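Long-range contact in exoenzyme S synthesis protein C (Pseudomonas aeruginosa, PDB 3KXY), which binds the antiactivator ExsD and blocks its activity, allowing ExsA-mediated transcription of the type III secretion system: residues Glu50-Leu64 against Gly93-Leu106. The protein carries 2 engineered substitutions. Residues are numbered along the deposited sequence; the frame is centred on the assembly and turned at random.
Engineered in segment 50-64: Val59 (natural residue Ala).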
loop_
_atom_site.group_PDB
_atom_site.type_symbol
_atom_site.label_atom_id
_atom_site.label_comp_id
_atom_site.label_asym_id
_atom_site.label_seq_id
_atom_site.Cartn_x
_atom_site.Cartn_y
_atom_site.Cartn_z
ATOM N N GLU J 50 -5.916 -11.821 -6.073
ATOM C CA GLU J 50 -5.659 -11.540 -7.482
ATOM C C GLU J 50 -4.943 -10.206 -7.682
ATOM O O GLU J 50 -5.506 -9.267 -8.245
ATOM C CB GLU J 50 -6.964 -11.569 -8.280
ATOM C CG GLU J 50 -7.639 -12.929 -8.311
ATOM C CD GLU J 50 -8.922 -12.926 -9.119
ATOM O OE1 GLU J 50 -9.430 -11.828 -9.430
ATOM O OE2 GLU J 50 -9.425 -14.024 -9.443
ATOM N N ARG J 51 -3.699 -10.132 -7.219
ATOM C CA ARG J 51 -2.899 -8.921 -7.353
ATOM C C ARG J 51 -1.411 -9.223 -7.213
ATOM O O ARG J 51 -1.010 -10.064 -6.410
ATOM C CB ARG J 51 -3.328 -7.878 -6.318
ATOM C CG ARG J 51 -3.265 -8.366 -4.882
ATOM C CD ARG J 51 -3.777 -7.311 -3.918
ATOM N NE ARG J 51 -5.120 -6.861 -4.271
ATOM C CZ ARG J 51 -5.848 -6.030 -3.531
ATOM N NH1 ARG J 51 -5.365 -5.559 -2.389
ATOM N NH2 ARG J 51 -7.060 -5.673 -3.932
ATOM N N LEU J 52 -0.597 -8.531 -8.005
ATOM C CA LEU J 52 0.848 -8.727 -7.982
ATOM C C LEU J 52 1.528 -7.686 -7.101
ATOM O O LEU J 52 1.349 -6.485 -7.299
ATOM C CB LEU J 52 1.418 -8.659 -9.400
ATOM C CG LEU J 52 2.922 -8.902 -9.538
ATOM C CD1 LEU J 52 3.267 -10.339 -9.177
ATOM C CD2 LEU J 52 3.387 -8.576 -10.947
ATOM N N LEU J 53 2.307 -8.152 -6.130
ATOM C CA LEU J 53 3.023 -7.254 -5.233
ATOM C C LEU J 53 4.457 -7.050 -5.704
ATOM O O LEU J 53 5.054 -7.944 -6.303
ATOM C CB LEU J 53 3.020 -7.798 -3.803
ATOM C CG LEU J 53 1.662 -8.121 -3.179
ATOM C CD1 LEU J 53 1.839 -8.563 -1.735
ATOM C CD2 LEU J 53 0.725 -6.927 -3.268
ATOM N N LEU J 54 5.003 -5.871 -5.429
ATOM C CA LEU J 54 6.368 -5.549 -5.819
ATOM C C LEU J 54 7.123 -4.910 -4.659
ATOM O O LEU J 54 6.860 -3.764 -4.292
ATOM C CB LEU J 54 6.374 -4.607 -7.026
ATOM C CG LEU J 54 5.560 -5.016 -8.256
ATOM C CD1 LEU J 54 5.617 -3.931 -9.316
ATOM C CD2 LEU J 54 6.052 -6.334 -8.819
ATOM N N GLU J 55 8.057 -5.658 -4.078
ATOM C CA GLU J 55 8.894 -5.135 -3.006
ATOM C C GLU J 55 10.209 -4.607 -3.569
ATOM O O GLU J 55 10.764 -5.176 -4.508
ATOM C CB GLU J 55 9.167 -6.213 -1.955
ATOM C CG GLU J 55 7.934 -6.669 -1.192
ATOM C CD GLU J 55 8.256 -7.708 -0.135
ATOM O OE1 GLU J 55 9.435 -8.111 -0.033
ATOM O OE2 GLU J 55 7.331 -8.122 0.596
ATOM N N ALA J 56 10.703 -3.519 -2.989
ATOM C CA ALA J 56 11.949 -2.915 -3.442
ATOM C C ALA J 56 12.808 -2.464 -2.267
ATOM O O ALA J 56 12.387 -1.632 -1.465
ATOM C CB ALA J 56 11.662 -1.745 -4.369
ATOM N N ASP J 57 14.011 -3.020 -2.170
ATOM C CA ASP J 57 14.953 -2.624 -1.129
ATOM C C ASP J 57 15.563 -1.265 -1.454
ATOM O O ASP J 57 16.169 -1.084 -2.511
ATOM C CB ASP J 57 16.055 -3.674 -0.965
ATOM C CG ASP J 57 15.530 -4.997 -0.433
ATOM O OD1 ASP J 57 14.315 -5.092 -0.162
ATOM O OD2 ASP J 57 16.336 -5.940 -0.285
ATOM N N VAL J 58 15.400 -0.315 -0.540
ATOM C CA VAL J 58 15.893 1.042 -0.744
ATOM C C VAL J 58 17.251 1.261 -0.079
ATOM O O VAL J 58 18.276 1.333 -0.757
ATOM C CB VAL J 58 14.889 2.084 -0.223
ATOM C CG1 VAL J 58 15.413 3.491 -0.458
ATOM C CG2 VAL J 58 13.538 1.894 -0.895
ATOM N N VAL J 59 17.257 1.365 1.248
ATOM C CA VAL J 59 18.496 1.585 1.992
ATOM C C VAL J 59 18.585 0.756 3.268
ATOM O O VAL J 59 17.594 0.186 3.726
ATOM C CB VAL J 59 18.676 3.065 2.377
ATOM C CG1 VAL J 59 19.177 3.865 1.193
ATOM C CG2 VAL J 59 17.372 3.635 2.917
ATOM N N GLY J 60 19.785 0.700 3.838
ATOM C CA GLY J 60 20.003 0.029 5.104
ATOM C C GLY J 60 19.864 1.000 6.261
ATOM O O GLY J 60 20.228 2.170 6.145
ATOM N N ILE J 61 19.337 0.512 7.379
ATOM C CA ILE J 61 19.074 1.359 8.536
ATOM C C ILE J 61 20.362 1.857 9.190
ATOM O O ILE J 61 20.357 2.851 9.916
ATOM C CB ILE J 61 18.216 0.620 9.584
ATOM C CG1 ILE J 61 17.696 1.597 10.642
ATOM C CG2 ILE J 61 19.007 -0.515 10.221
ATOM C CD1 ILE J 61 16.838 0.946 11.702
ATOM N N ASP J 62 21.467 1.169 8.920
ATOM C CA ASP J 62 22.751 1.517 9.521
ATOM C C ASP J 62 23.331 2.824 8.976
ATOM O O ASP J 62 24.133 3.479 9.642
ATOM C CB ASP J 62 23.758 0.374 9.354
ATOM C CG ASP J 62 23.975 -0.010 7.901
ATOM O OD1 ASP J 62 24.862 -0.848 7.635
ATOM O OD2 ASP J 62 23.261 0.521 7.025
ATOM N N VAL J 63 22.922 3.200 7.768
ATOM C CA VAL J 63 23.406 4.428 7.147
ATOM C C VAL J 63 22.414 5.569 7.361
ATOM O O VAL J 63 22.654 6.704 6.945
ATOM C CB VAL J 63 23.653 4.241 5.635
ATOM C CG1 VAL J 63 24.446 5.413 5.076
ATOM C CG2 VAL J 63 24.390 2.939 5.379
ATOM N N LEU J 64 21.301 5.259 8.020
ATOM C CA LEU J 64 20.253 6.246 8.257
ATOM C C LEU J 64 20.291 6.792 9.680
ATOM O O LEU J 64 20.394 6.034 10.644
ATOM C CB LEU J 64 18.878 5.638 7.983
ATOM C CG LEU J 64 18.644 5.075 6.582
ATOM C CD1 LEU J 64 17.237 4.513 6.465
ATOM C CD2 LEU J 64 18.889 6.145 5.533
ATOM N N GLY J 93 16.949 -5.173 7.775
ATOM C CA GLY J 93 17.365 -3.814 8.066
ATOM C C GLY J 93 17.241 -2.934 6.836
ATOM O O GLY J 93 17.924 -1.917 6.714
ATOM N N LYS J 94 16.362 -3.333 5.923
ATOM C CA LYS J 94 16.168 -2.613 4.672
ATOM C C LYS J 94 14.842 -1.861 4.645
ATOM O O LYS J 94 13.805 -2.400 5.027
ATOM C CB LYS J 94 16.232 -3.579 3.486
ATOM C CG LYS J 94 17.627 -4.077 3.150
ATOM C CD LYS J 94 18.476 -2.973 2.542
ATOM C CE LYS J 94 19.826 -3.499 2.083
ATOM N NZ LYS J 94 20.631 -2.438 1.415
ATOM N N VAL J 95 14.888 -0.612 4.193
ATOM C CA VAL J 95 13.680 0.157 3.940
ATOM C C VAL J 95 13.139 -0.243 2.573
ATOM O O VAL J 95 13.902 -0.392 1.622
ATOM C CB VAL J 95 13.960 1.669 3.963
ATOM C CG1 VAL J 95 12.719 2.451 3.558
ATOM C CG2 VAL J 95 14.443 2.097 5.340
ATOM N N GLN J 96 11.827 -0.426 2.475
ATOM C CA GLN J 96 11.232 -0.945 1.246
ATOM C C GLN J 96 10.073 -0.102 0.720
ATOM O O GLN J 96 9.263 0.413 1.491
ATOM C CB GLN J 96 10.762 -2.385 1.456
ATOM C CG GLN J 96 11.872 -3.356 1.820
ATOM C CD GLN J 96 11.344 -4.724 2.197
ATOM O OE1 GLN J 96 10.169 -4.875 2.531
ATOM N NE2 GLN J 96 12.209 -5.730 2.147
ATOM N N LEU J 97 10.006 0.032 -0.600
ATOM C CA LEU J 97 8.853 0.633 -1.256
ATOM C C LEU J 97 7.966 -0.476 -1.803
ATOM O O LEU J 97 8.464 -1.480 -2.309
ATOM C CB LEU J 97 9.292 1.558 -2.393
ATOM C CG LEU J 97 9.836 2.934 -2.006
ATOM C CD1 LEU J 97 10.306 3.687 -3.240
ATOM C CD2 LEU J 97 8.776 3.728 -1.264
ATOM N N TYR J 98 6.654 -0.298 -1.698
ATOM C CA TYR J 98 5.723 -1.310 -2.178
ATOM C C TYR J 98 4.808 -0.772 -3.272
ATOM O O TYR J 98 4.279 0.335 -3.171
ATOM C CB TYR J 98 4.892 -1.875 -1.024
ATOM C CG TYR J 98 5.715 -2.317 0.163
ATOM C CD1 TYR J 98 6.587 -3.395 0.069
ATOM C CD2 TYR J 98 5.617 -1.660 1.381
ATOM C CE1 TYR J 98 7.342 -3.800 1.153
ATOM C CE2 TYR J 98 6.366 -2.059 2.471
ATOM C CZ TYR J 98 7.227 -3.127 2.352
ATOM O OH TYR J 98 7.972 -3.521 3.438
ATOM N N ALA J 99 4.633 -1.569 -4.319
ATOM C CA ALA J 99 3.719 -1.243 -5.403
ATOM C C ALA J 99 2.916 -2.485 -5.758
ATOM O O ALA J 99 3.426 -3.601 -5.687
ATOM C CB ALA J 99 4.487 -0.748 -6.613
ATOM N N GLN J 100 1.657 -2.294 -6.136
ATOM C CA GLN J 100 0.803 -3.425 -6.476
ATOM C C GLN J 100 0.110 -3.235 -7.820
ATOM O O GLN J 100 -0.109 -2.110 -8.266
ATOM C CB GLN J 100 -0.227 -3.677 -5.373
ATOM C CG GLN J 100 -1.195 -2.531 -5.146
ATOM C CD GLN J 100 -2.188 -2.825 -4.040
ATOM O OE1 GLN J 100 -1.982 -3.726 -3.227
ATOM N NE2 GLN J 100 -3.276 -2.062 -4.004
ATOM N N ILE J 101 -0.224 -4.351 -8.459
ATOM C CA ILE J 101 -0.918 -4.332 -9.738
ATOM C C ILE J 101 -2.100 -5.291 -9.704
ATOM O O ILE J 101 -1.928 -6.493 -9.510
ATOM C CB ILE J 101 0.014 -4.746 -10.891
ATOM C CG1 ILE J 101 1.279 -3.886 -10.894
ATOM C CG2 ILE J 101 -0.711 -4.643 -12.223
ATOM C CD1 ILE J 101 2.276 -4.277 -11.960
ATOM N N LEU J 102 -3.302 -4.754 -9.889
ATOM C CA LEU J 102 -4.503 -5.578 -9.924
ATOM C C LEU J 102 -4.479 -6.492 -11.142
ATOM O O LEU J 102 -4.052 -6.086 -12.222
ATOM C CB LEU J 102 -5.753 -4.700 -9.952
ATOM C CG LEU J 102 -5.940 -3.752 -8.767
ATOM C CD1 LEU J 102 -7.214 -2.938 -8.931
ATOM C CD2 LEU J 102 -5.960 -4.530 -7.461
ATOM N N ALA J 103 -4.939 -7.726 -10.965
ATOM C CA ALA J 103 -4.946 -8.704 -12.047
ATOM C C ALA J 103 -5.730 -8.207 -13.259
ATOM O O ALA J 103 -5.577 -8.729 -14.362
ATOM C CB ALA J 103 -5.508 -10.028 -11.557
ATOM N N ALA J 104 -6.566 -7.196 -13.046
ATOM C CA ALA J 104 -7.401 -6.649 -14.112
ATOM C C ALA J 104 -6.609 -5.758 -15.065
ATOM O O ALA J 104 -6.950 -5.639 -16.243
ATOM C CB ALA J 104 -8.579 -5.884 -13.523
ATOM N N GLN J 105 -5.556 -5.130 -14.550
ATOM C CA GLN J 105 -4.725 -4.241 -15.357
ATOM C C GLN J 105 -3.325 -4.811 -15.562
ATOM O O GLN J 105 -2.444 -4.134 -16.095
ATOM C CB GLN J 105 -4.634 -2.851 -14.719
ATOM C CG GLN J 105 -5.948 -2.081 -14.691
ATOM C CD GLN J 105 -6.890 -2.565 -13.605
ATOM O OE1 GLN J 105 -6.461 -3.155 -12.613
ATOM N NE2 GLN J 105 -8.181 -2.307 -13.782
ATOM N N LEU J 106 -3.126 -6.055 -15.140
ATOM C CA LEU J 106 -1.821 -6.699 -15.252
ATOM C C LEU J 106 -1.477 -7.061 -16.693
ATOM O O LEU J 106 -1.912 -8.091 -17.210
ATOM C CB LEU J 106 -1.756 -7.948 -14.370
ATOM C CG LEU J 106 -0.449 -8.740 -14.440
ATOM C CD1 LEU J 106 0.728 -7.860 -14.059
ATOM C CD2 LEU J 106 -0.512 -9.971 -13.551
#
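Strands 51-60 and 94-102 pair antiparallel, their axes at 145°, with Leu52, Leu54 and Ala56 hydrogen-bonded opposite Ile101, Ala99 and Leu97; the bonds from Leu54 N and Ala56 N are weak. Beyond Asp57 the register slips by one residue in a beta bulge: Val58 N donates a hydrogen bond to Val95 O, whereas Val95 N turns to Val59 O (2.9 Å). Past it, Ile61 N closes the pairing on Gly93 O. On the face carrying Glu55 and Tyr98, Asp57 and Gln96 run side by side, carboxylate and amide planes only 9° apart, and Gln96 NE2 reaches the syn side of Asp57 OD1 at 3.2 Å, bent and tilted out of both planes. The other amide end, Gln96 OE1, accepts Tyr98 OH on a lone pair (2.7 Å). Glu55 CG lies in the plane of the Tyr98 ring, against its edge, 3.8 Å from CE1. Farther along, Leu53 CD2 packs on Gln100 CB, and Arg51, bent at chi3 (55°), lies alongside Gln100 and Leu102, pointing the same way; Leu102 CD2 comes obliquely to the guanidinium. The opposite face is apolar: Val58 CG2 packs on Leu97 CG (4.0 Å) and Leu54 CD1 meets Ile101 CD1. Beyond the strand end, Leu106 crosses the Leu52 side chain at about a right angle, CD1 touching CD2. The engineered Val59 sets CG2 against Val95 CB. These are central strands of the antiparallel sheet of this CesT-family fold, between strands 39-46 and 85-89. Helix 108-128 covers the apolar face through Thr114, Leu118 and Trp125, while Arg77 and His80 of the second subunit pack over the other face around Tyr98.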